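Glycosaminoglycan xylosylkinase (Hydra vulgaris, PDB 5XOM) probably phosphorylates a xylose of the glycosaminoglycan–protein linkage region, as expected of a Fam20-family secretory-pathway kinase. Local coordinates at residues A[341-346]-A[359-364]; A[135-140]-A[299-304]. All coordinates share one frame; numbering follows the deposited sequence.

Contact 1. Residues A[341-346]-A[359-364]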
ATOM      1  N   VAL A 341     -10.060  -5.206  21.062  1.00 26.90           N
ATOM      2  CA  VAL A 341     -11.170  -4.903  20.166  1.00 27.95           C
ATOM      3  C   VAL A 341     -10.662  -4.697  18.745  1.00 29.28           C
ATOM      4  O   VAL A 341     -11.220  -5.245  17.786  1.00 27.50           O
ATOM      5  CB  VAL A 341     -11.950  -3.682  20.679  1.00 29.62           C
ATOM      6  CG1 VAL A 341     -12.847  -3.123  19.580  1.00 26.52           C
ATOM      7  CG2 VAL A 341     -12.764  -4.061  21.909  1.00 26.61           C
ATOM      8  N   LEU A 342      -9.573  -3.939  18.586  1.00 28.97           N
ATOM      9  CA  LEU A 342      -9.009  -3.733  17.253  1.00 24.97           C
ATOM     10  C   LEU A 342      -8.439  -5.028  16.687  1.00 25.30           C
ATOM     11  O   LEU A 342      -8.540  -5.281  15.481  1.00 28.27           O
ATOM     12  CB  LEU A 342      -7.932  -2.650  17.299  1.00 26.62           C
ATOM     13  CG  LEU A 342      -8.404  -1.243  17.674  1.00 33.12           C
ATOM     14  CD1 LEU A 342      -7.245  -0.259  17.636  1.00 34.47           C
ATOM     15  CD2 LEU A 342      -9.507  -0.796  16.727  1.00 29.88           C
ATOM     16  N   LEU A 343      -7.823  -5.860  17.534  1.00 26.55           N
ATOM     17  CA  LEU A 343      -7.251  -7.100  17.021  1.00 25.20           C
ATOM     18  C   LEU A 343      -8.339  -8.050  16.542  1.00 22.83           C
ATOM     19  O   LEU A 343      -8.201  -8.679  15.488  1.00 23.70           O
ATOM     20  CB  LEU A 343      -6.372  -7.784  18.073  1.00 25.10           C
ATOM     21  CG  LEU A 343      -5.892  -9.162  17.604  1.00 24.45           C
ATOM     22  CD1 LEU A 343      -4.801  -9.011  16.559  1.00 18.62           C
ATOM     23  CD2 LEU A 343      -5.376  -9.979  18.768  1.00 24.63           C
ATOM     24  N   ASP A 344      -9.437  -8.159  17.289  1.00 21.81           N
ATOM     25  CA  ASP A 344     -10.461  -9.112  16.887  1.00 25.65           C
ATOM     26  C   ASP A 344     -11.154  -8.703  15.597  1.00 23.66           C
ATOM     27  O   ASP A 344     -11.625  -9.571  14.852  1.00 29.19           O
ATOM     28  CB  ASP A 344     -11.494  -9.294  17.989  1.00 22.10           C
ATOM     29  CG  ASP A 344     -12.249 -10.601  17.838  1.00 33.22           C
ATOM     30  OD1 ASP A 344     -11.590 -11.658  17.783  1.00 29.32           O
ATOM     31  OD2 ASP A 344     -13.488 -10.580  17.734  1.00 44.07           O
ATOM     32  N   LYS A 345     -11.214  -7.402  15.301  1.00 28.59           N
ATOM     33  CA  LYS A 345     -11.774  -6.965  14.023  1.00 32.70           C
ATOM     34  C   LYS A 345     -10.961  -7.502  12.853  1.00 27.21           C
ATOM     35  O   LYS A 345     -11.525  -7.881  11.821  1.00 28.18           O
ATOM     36  CB  LYS A 345     -11.852  -5.441  13.969  1.00 34.37           C
ATOM     37  CG  LYS A 345     -13.028  -4.863  14.736  1.00 42.38           C
ATOM     38  CD  LYS A 345     -12.962  -3.345  14.800  1.00 54.70           C
ATOM     39  CE  LYS A 345     -14.134  -2.773  15.579  1.00 56.37           C
ATOM     40  NZ  LYS A 345     -14.015  -1.299  15.734  1.00 60.86           N
ATOM     41  N   ARG A 346      -9.631  -7.538  12.989  1.00 24.37           N
ATOM     42  CA  ARG A 346      -8.812  -8.106  11.922  1.00 24.08           C
ATOM     43  C   ARG A 346      -8.895  -9.623  11.894  1.00 24.74           C
ATOM     44  O   ARG A 346      -8.878 -10.218  10.812  1.00 24.84           O
ATOM     45  CB  ARG A 346      -7.357  -7.677  12.089  1.00 21.88           C
ATOM     46  CG  ARG A 346      -7.171  -6.189  12.199  1.00 23.37           C
ATOM     47  CD  ARG A 346      -5.770  -5.878  12.682  1.00 30.14           C
ATOM     48  NE  ARG A 346      -5.423  -4.473  12.522  1.00 34.70           N
ATOM     49  CZ  ARG A 346      -4.375  -4.039  11.831  1.00 29.97           C
ATOM     50  NH1 ARG A 346      -3.568  -4.902  11.231  1.00 24.55           N
ATOM     51  NH2 ARG A 346      -4.134  -2.740  11.738  1.00 26.90           N
ATOM     52  N   ASP A 359     -11.434 -14.454  26.606  1.00 24.03           N
ATOM     53  CA  ASP A 359     -10.510 -14.410  27.734  1.00 24.96           C
ATOM     54  C   ASP A 359      -9.075 -14.132  27.291  1.00 25.17           C
ATOM     55  O   ASP A 359      -8.339 -13.423  27.979  1.00 25.17           O
ATOM     56  CB  ASP A 359     -10.567 -15.724  28.538  1.00 29.62           C
ATOM     57  CG  ASP A 359     -11.899 -15.919  29.267  1.00 38.08           C
ATOM     58  OD1 ASP A 359     -12.492 -14.932  29.731  1.00 30.06           O
ATOM     59  OD2 ASP A 359     -12.317 -17.091  29.441  1.00 37.94           O
ATOM     60  N   HIS A 360      -8.650 -14.699  26.159  1.00 27.21           N
ATOM     61  CA  HIS A 360      -7.329 -14.350  25.630  1.00 25.97           C
ATOM     62  C   HIS A 360      -7.293 -12.938  25.069  1.00 23.58           C
ATOM     63  O   HIS A 360      -6.262 -12.258  25.167  1.00 22.85           O
ATOM     64  CB  HIS A 360      -6.877 -15.323  24.532  1.00 19.70           C
ATOM     65  CG  HIS A 360      -6.463 -16.678  25.049  1.00 24.89           C
ATOM     66  ND1 HIS A 360      -5.316 -16.856  25.807  1.00 24.57           N
ATOM     67  CD2 HIS A 360      -7.002 -17.910  24.871  1.00 26.44           C
ATOM     68  CE1 HIS A 360      -5.187 -18.136  26.091  1.00 27.04           C
ATOM     69  NE2 HIS A 360      -6.194 -18.791  25.536  1.00 25.00           N
ATOM     70  N   LEU A 361      -8.399 -12.473  24.473  1.00 25.43           N
ATOM     71  CA  LEU A 361      -8.454 -11.091  24.002  1.00 27.26           C
ATOM     72  C   LEU A 361      -8.275 -10.123  25.162  1.00 29.26           C
ATOM     73  O   LEU A 361      -7.480  -9.181  25.081  1.00 25.43           O
ATOM     74  CB  LEU A 361      -9.778 -10.845  23.270  1.00 22.63           C
ATOM     75  CG  LEU A 361      -9.833 -11.546  21.913  1.00 22.91           C
ATOM     76  CD1 LEU A 361     -11.239 -11.598  21.338  1.00 21.81           C
ATOM     77  CD2 LEU A 361      -8.880 -10.838  20.943  1.00 25.38           C
ATOM     78  N   LEU A 362      -8.967 -10.376  26.280  1.00 25.65           N
ATOM     79  CA  LEU A 362      -8.824  -9.505  27.433  1.00 25.95           C
ATOM     80  C   LEU A 362      -7.477  -9.677  28.125  1.00 27.53           C
ATOM     81  O   LEU A 362      -7.005  -8.746  28.779  1.00 26.86           O
ATOM     82  CB  LEU A 362      -9.981  -9.739  28.412  1.00 32.97           C
ATOM     83  CG  LEU A 362     -11.302  -9.362  27.734  1.00 47.18           C
ATOM     84  CD1 LEU A 362     -12.499  -9.822  28.554  1.00 45.80           C
ATOM     85  CD2 LEU A 362     -11.349  -7.849  27.448  1.00 48.83           C
ATOM     86  N   ALA A 363      -6.840 -10.838  27.992  1.00 23.11           N
ATOM     87  CA  ALA A 363      -5.487 -10.977  28.525  1.00 28.64           C
ATOM     88  C   ALA A 363      -4.520 -10.030  27.822  1.00 26.94           C
ATOM     89  O   ALA A 363      -3.593  -9.497  28.444  1.00 28.12           O
ATOM     90  CB  ALA A 363      -5.024 -12.431  28.393  1.00 22.10           C
ATOM     91  N   LEU A 364      -4.723  -9.820  26.516  1.00 23.50           N
ATOM     92  CA  LEU A 364      -3.933  -8.850  25.754  1.00 27.81           C
ATOM     93  C   LEU A 364      -4.010  -7.457  26.369  1.00 28.00           C
ATOM     94  O   LEU A 364      -2.984  -6.803  26.589  1.00 35.56           O
ATOM     95  CB  LEU A 364      -4.439  -8.806  24.316  1.00 22.47           C
ATOM     96  CG  LEU A 364      -3.986  -9.948  23.427  1.00 33.49           C
ATOM     97  CD1 LEU A 364      -4.657  -9.814  22.085  1.00 29.94           C
ATOM     98  CD2 LEU A 364      -2.464  -9.963  23.299  1.00 31.48           C
TER
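Leu-343 and Asp-344 of helix 341-346 face Leu-361 and Leu-364 of helix 359-364, with segment axes that approach to 10.1 Å and run at 133° between their N-to-C directions, about midway between perpendicular and antiparallel. The CA atoms of Asp-344 and Leu-361 are 7.7 Å apart and set the register. The contact is made by side chains alone, mainly by the leucine methyls and the Asp-344 carboxylate, and the two segments together bury 165 Å². Leu-343 reaches over with one methyl: CD2 comes to 3.4 Å from CD1 of Leu-364, tighter than usual van der Waals contact, while the two side chains cross at about a right angle. The same CD2 is a looser 4.2 Å from CD2 of Leu-361. The two segments belong to helix 339-347 and the long helix 358-382, joined by a non-helical connection, 348-357, in the part of the chain that matches the Fam20 C-terminal kinase family. On the Leu-343 side this packing continues inward to His-140 and Leu-144 of helix 132-144. Asp-344 adds a polar group to the contact. Its CG lies anti to the backbone N (chi1 -159°), which swings the carboxylate across Leu-361, where OD1 lies 3.6 Å from CD1 in plain packing. The other oxygen, OD2, is hydrogen-bonded to the hydroxyl of Tyr-353, tying the carboxylate to that connection beside the leucine methyl.

Contact 2. Residues A[135-140]-A[299-304]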
ATOM      1  N   GLU A 135      -0.697 -18.786  15.926  1.00 17.91           N
ATOM      2  CA  GLU A 135       0.055 -18.235  14.800  1.00 23.17           C
ATOM      3  C   GLU A 135      -0.758 -17.172  14.075  1.00 22.09           C
ATOM      4  O   GLU A 135      -0.221 -16.128  13.692  1.00 20.50           O
ATOM      5  CB  GLU A 135       0.462 -19.341  13.814  1.00 20.56           C
ATOM      6  CG  GLU A 135       1.530 -20.311  14.318  1.00 27.42           C
ATOM      7  CD  GLU A 135       2.967 -19.779  14.216  1.00 32.60           C
ATOM      8  OE1 GLU A 135       3.177 -18.554  14.052  1.00 24.82           O
ATOM      9  OE2 GLU A 135       3.900 -20.607  14.303  1.00 27.02           O
ATOM     10  N   ILE A 136      -2.053 -17.428  13.870  1.00 21.60           N
ATOM     11  CA  ILE A 136      -2.915 -16.457  13.199  1.00 21.85           C
ATOM     12  C   ILE A 136      -3.020 -15.180  14.022  1.00 22.53           C
ATOM     13  O   ILE A 136      -2.845 -14.071  13.505  1.00 20.81           O
ATOM     14  CB  ILE A 136      -4.300 -17.070  12.933  1.00 22.78           C
ATOM     15  CG1 ILE A 136      -4.164 -18.287  12.018  1.00 17.21           C
ATOM     16  CG2 ILE A 136      -5.229 -16.038  12.306  1.00 18.97           C
ATOM     17  CD1 ILE A 136      -5.380 -19.159  11.999  1.00 16.98           C
ATOM     18  N   ALA A 137      -3.310 -15.320  15.318  1.00 18.05           N
ATOM     19  CA  ALA A 137      -3.463 -14.145  16.168  1.00 21.05           C
ATOM     20  C   ALA A 137      -2.156 -13.370  16.280  1.00 21.39           C
ATOM     21  O   ALA A 137      -2.154 -12.137  16.236  1.00 20.67           O
ATOM     22  CB  ALA A 137      -3.969 -14.556  17.546  1.00 17.81           C
ATOM     23  N   ALA A 138      -1.030 -14.077  16.405  1.00 24.99           N
ATOM     24  CA  ALA A 138       0.254 -13.394  16.542  1.00 22.22           C
ATOM     25  C   ALA A 138       0.608 -12.616  15.277  1.00 20.84           C
ATOM     26  O   ALA A 138       1.178 -11.523  15.352  1.00 21.07           O
ATOM     27  CB  ALA A 138       1.351 -14.406  16.874  1.00 18.81           C
ATOM     28  N   PHE A 139       0.275 -13.158  14.106  1.00 24.28           N
ATOM     29  CA  PHE A 139       0.585 -12.443  12.876  1.00 22.86           C
ATOM     30  C   PHE A 139      -0.210 -11.143  12.773  1.00 19.45           C
ATOM     31  O   PHE A 139       0.356 -10.087  12.472  1.00 24.75           O
ATOM     32  CB  PHE A 139       0.331 -13.341  11.665  1.00 21.45           C
ATOM     33  CG  PHE A 139       0.064 -12.586  10.403  1.00 23.69           C
ATOM     34  CD1 PHE A 139       1.060 -11.835   9.794  1.00 23.33           C
ATOM     35  CD2 PHE A 139      -1.189 -12.633   9.814  1.00 20.20           C
ATOM     36  CE1 PHE A 139       0.805 -11.136   8.630  1.00 26.36           C
ATOM     37  CE2 PHE A 139      -1.452 -11.940   8.649  1.00 24.51           C
ATOM     38  CZ  PHE A 139      -0.456 -11.189   8.056  1.00 26.86           C
ATOM     39  N   HIS A 140      -1.509 -11.180  13.068  1.00 18.05           N
ATOM     40  CA  HIS A 140      -2.283  -9.944  12.980  1.00 22.34           C
ATOM     41  C   HIS A 140      -1.908  -8.963  14.077  1.00 20.08           C
ATOM     42  O   HIS A 140      -1.954  -7.747  13.857  1.00 23.80           O
ATOM     43  CB  HIS A 140      -3.776 -10.243  13.010  1.00 18.24           C
ATOM     44  CG  HIS A 140      -4.262 -10.885  11.757  1.00 25.22           C
ATOM     45  ND1 HIS A 140      -4.403 -10.185  10.578  1.00 17.66           N
ATOM     46  CD2 HIS A 140      -4.609 -12.164  11.482  1.00 21.46           C
ATOM     47  CE1 HIS A 140      -4.824 -11.007   9.632  1.00 17.57           C
ATOM     48  NE2 HIS A 140      -4.957 -12.212  10.155  1.00 19.44           N
ATOM     49  N   LYS A 299       3.658 -21.184  20.239  1.00 25.31           N
ATOM     50  CA  LYS A 299       3.589 -21.628  21.629  1.00 30.03           C
ATOM     51  C   LYS A 299       3.168 -20.453  22.504  1.00 27.91           C
ATOM     52  O   LYS A 299       3.869 -19.978  23.397  1.00 29.34           O
ATOM     53  CB  LYS A 299       4.919 -22.224  22.072  1.00 28.46           C
ATOM     54  CG  LYS A 299       4.756 -23.183  23.244  1.00 42.69           C
ATOM     55  CD  LYS A 299       4.569 -24.617  22.776  1.00 45.42           C
ATOM     56  CE  LYS A 299       5.864 -25.179  22.242  1.00 46.06           C
ATOM     57  NZ  LYS A 299       6.876 -25.221  23.332  1.00 57.40           N
ATOM     58  N   SER A 300       1.947 -20.011  22.231  1.00 23.59           N
ATOM     59  CA  SER A 300       1.395 -18.828  22.860  1.00 24.58           C
ATOM     60  C   SER A 300      -0.104 -19.040  23.016  1.00 21.21           C
ATOM     61  O   SER A 300      -0.664 -20.041  22.551  1.00 19.74           O
ATOM     62  CB  SER A 300       1.748 -17.571  22.047  1.00 24.63           C
ATOM     63  OG  SER A 300       1.287 -17.677  20.715  1.00 36.06           O
ATOM     64  N   PHE A 301      -0.747 -18.087  23.692  1.00 23.77           N
ATOM     65  CA  PHE A 301      -2.174 -18.170  24.015  1.00 20.07           C
ATOM     66  C   PHE A 301      -2.530 -19.546  24.582  1.00 24.58           C
ATOM     67  O   PHE A 301      -3.515 -20.175  24.186  1.00 23.48           O
ATOM     68  CB  PHE A 301      -3.037 -17.824  22.798  1.00 19.23           C
ATOM     69  CG  PHE A 301      -2.841 -16.405  22.305  1.00 27.65           C
ATOM     70  CD1 PHE A 301      -3.401 -15.331  22.994  1.00 19.50           C
ATOM     71  CD2 PHE A 301      -2.114 -16.147  21.150  1.00 19.01           C
ATOM     72  CE1 PHE A 301      -3.224 -14.023  22.545  1.00 25.56           C
ATOM     73  CE2 PHE A 301      -1.932 -14.840  20.692  1.00 19.05           C
ATOM     74  CZ  PHE A 301      -2.485 -13.777  21.395  1.00 24.51           C
ATOM     75  N   GLY A 302      -1.710 -20.017  25.521  1.00 23.69           N
ATOM     76  CA  GLY A 302      -1.973 -21.264  26.211  1.00 27.15           C
ATOM     77  C   GLY A 302      -2.791 -21.080  27.477  1.00 27.32           C
ATOM     78  O   GLY A 302      -3.544 -21.981  27.849  1.00 30.88           O
ATOM     79  N   ASN A 303      -2.682 -19.915  28.136  1.00 24.83           N
ATOM     80  CA  ASN A 303      -3.433 -19.683  29.366  1.00 21.43           C
ATOM     81  C   ASN A 303      -3.782 -18.202  29.472  1.00 21.61           C
ATOM     82  O   ASN A 303      -2.900 -17.357  29.640  1.00 24.84           O
ATOM     83  CB  ASN A 303      -2.661 -20.152  30.605  1.00 28.14           C
ATOM     84  CG  ASN A 303      -3.442 -19.943  31.914  1.00 26.85           C
ATOM     85  OD1 ASN A 303      -4.383 -19.143  32.004  1.00 30.90           O
ATOM     86  ND2 ASN A 303      -3.116 -20.764  32.899  1.00 24.80           N
ATOM     87  N   PRO A 304      -5.065 -17.851  29.387  1.00 24.18           N
ATOM     88  CA  PRO A 304      -5.458 -16.437  29.396  1.00 21.67           C
ATOM     89  C   PRO A 304      -5.454 -15.806  30.778  1.00 26.12           C
ATOM     90  O   PRO A 304      -5.720 -14.604  30.889  1.00 22.92           O
ATOM     91  CB  PRO A 304      -6.885 -16.491  28.836  1.00 28.47           C
ATOM     92  CG  PRO A 304      -7.399 -17.816  29.338  1.00 27.61           C
ATOM     93  CD  PRO A 304      -6.230 -18.755  29.302  1.00 25.82           C
TER
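Phe-301 meets Ala-137 through a side chain whose CG lies anti to its own carbonyl carbon (chi1 -63°), on a backbone with phi 47° and psi 46°, in the left-handed helical region. Together these torsions carry the ring to helix 135-140. The setting is that of a protein-kinase-like fold: Glu-135 OE2 forms a salt bridge with Lys-111 of strand 106-112, consistent with the lysine–glutamate pair between strand beta-3 and helix C of canonical kinases. By the same comparison, segment 299-304 probably lies just after the DFG-equivalent triplet, which ends at Ala-298, at the start of the activation segment. The link between helix and loop is reinforced by Glu-135 OE1, which accepts a hydrogen bond from Asn-297 N just upstream. Across the segments themselves the contact is apolar, with no hydrogen bond and 108 Å² of buried surface. The CA atoms of Ala-137 and Phe-301 are 8.9 Å apart, so the long aromatic side chain spans most of the separation while the alanine contributes a single methyl. All three touching residues are buried. Ala-134 and Ile-273, the latter from helix 259-273, also touch the Phe-301 side chain. The approach to the ring is oblique: Ala-137 CB is 3.8 Å from Phe-301 CE2 and 4.2 Å from CZ, and Ala-138 N is 4.4 Å from CE2.

In the fold
Contact 2 precedes contact 1 along the chain, and their centres lie about 11 Å apart. They touch directly: His-360 CE1 is 3.3 Å from Phe-301 O and also 3.3 Å from Pro-304 N, and Ala-363 CB is 3.4 Å from Pro-304 O. Thus the side of helix 358-382 bearing these two residues packs on loop 299-304. Helix 132-144 supplies a second connection, since its His-140 touches Leu-343 of contact 1. Contact 2, with its centre about 7 Å from that of the chain, belongs to the likely catalytic cleft through Glu-135 and Lys-111; contact 1, at about 16 Å, is more peripheral helix packing.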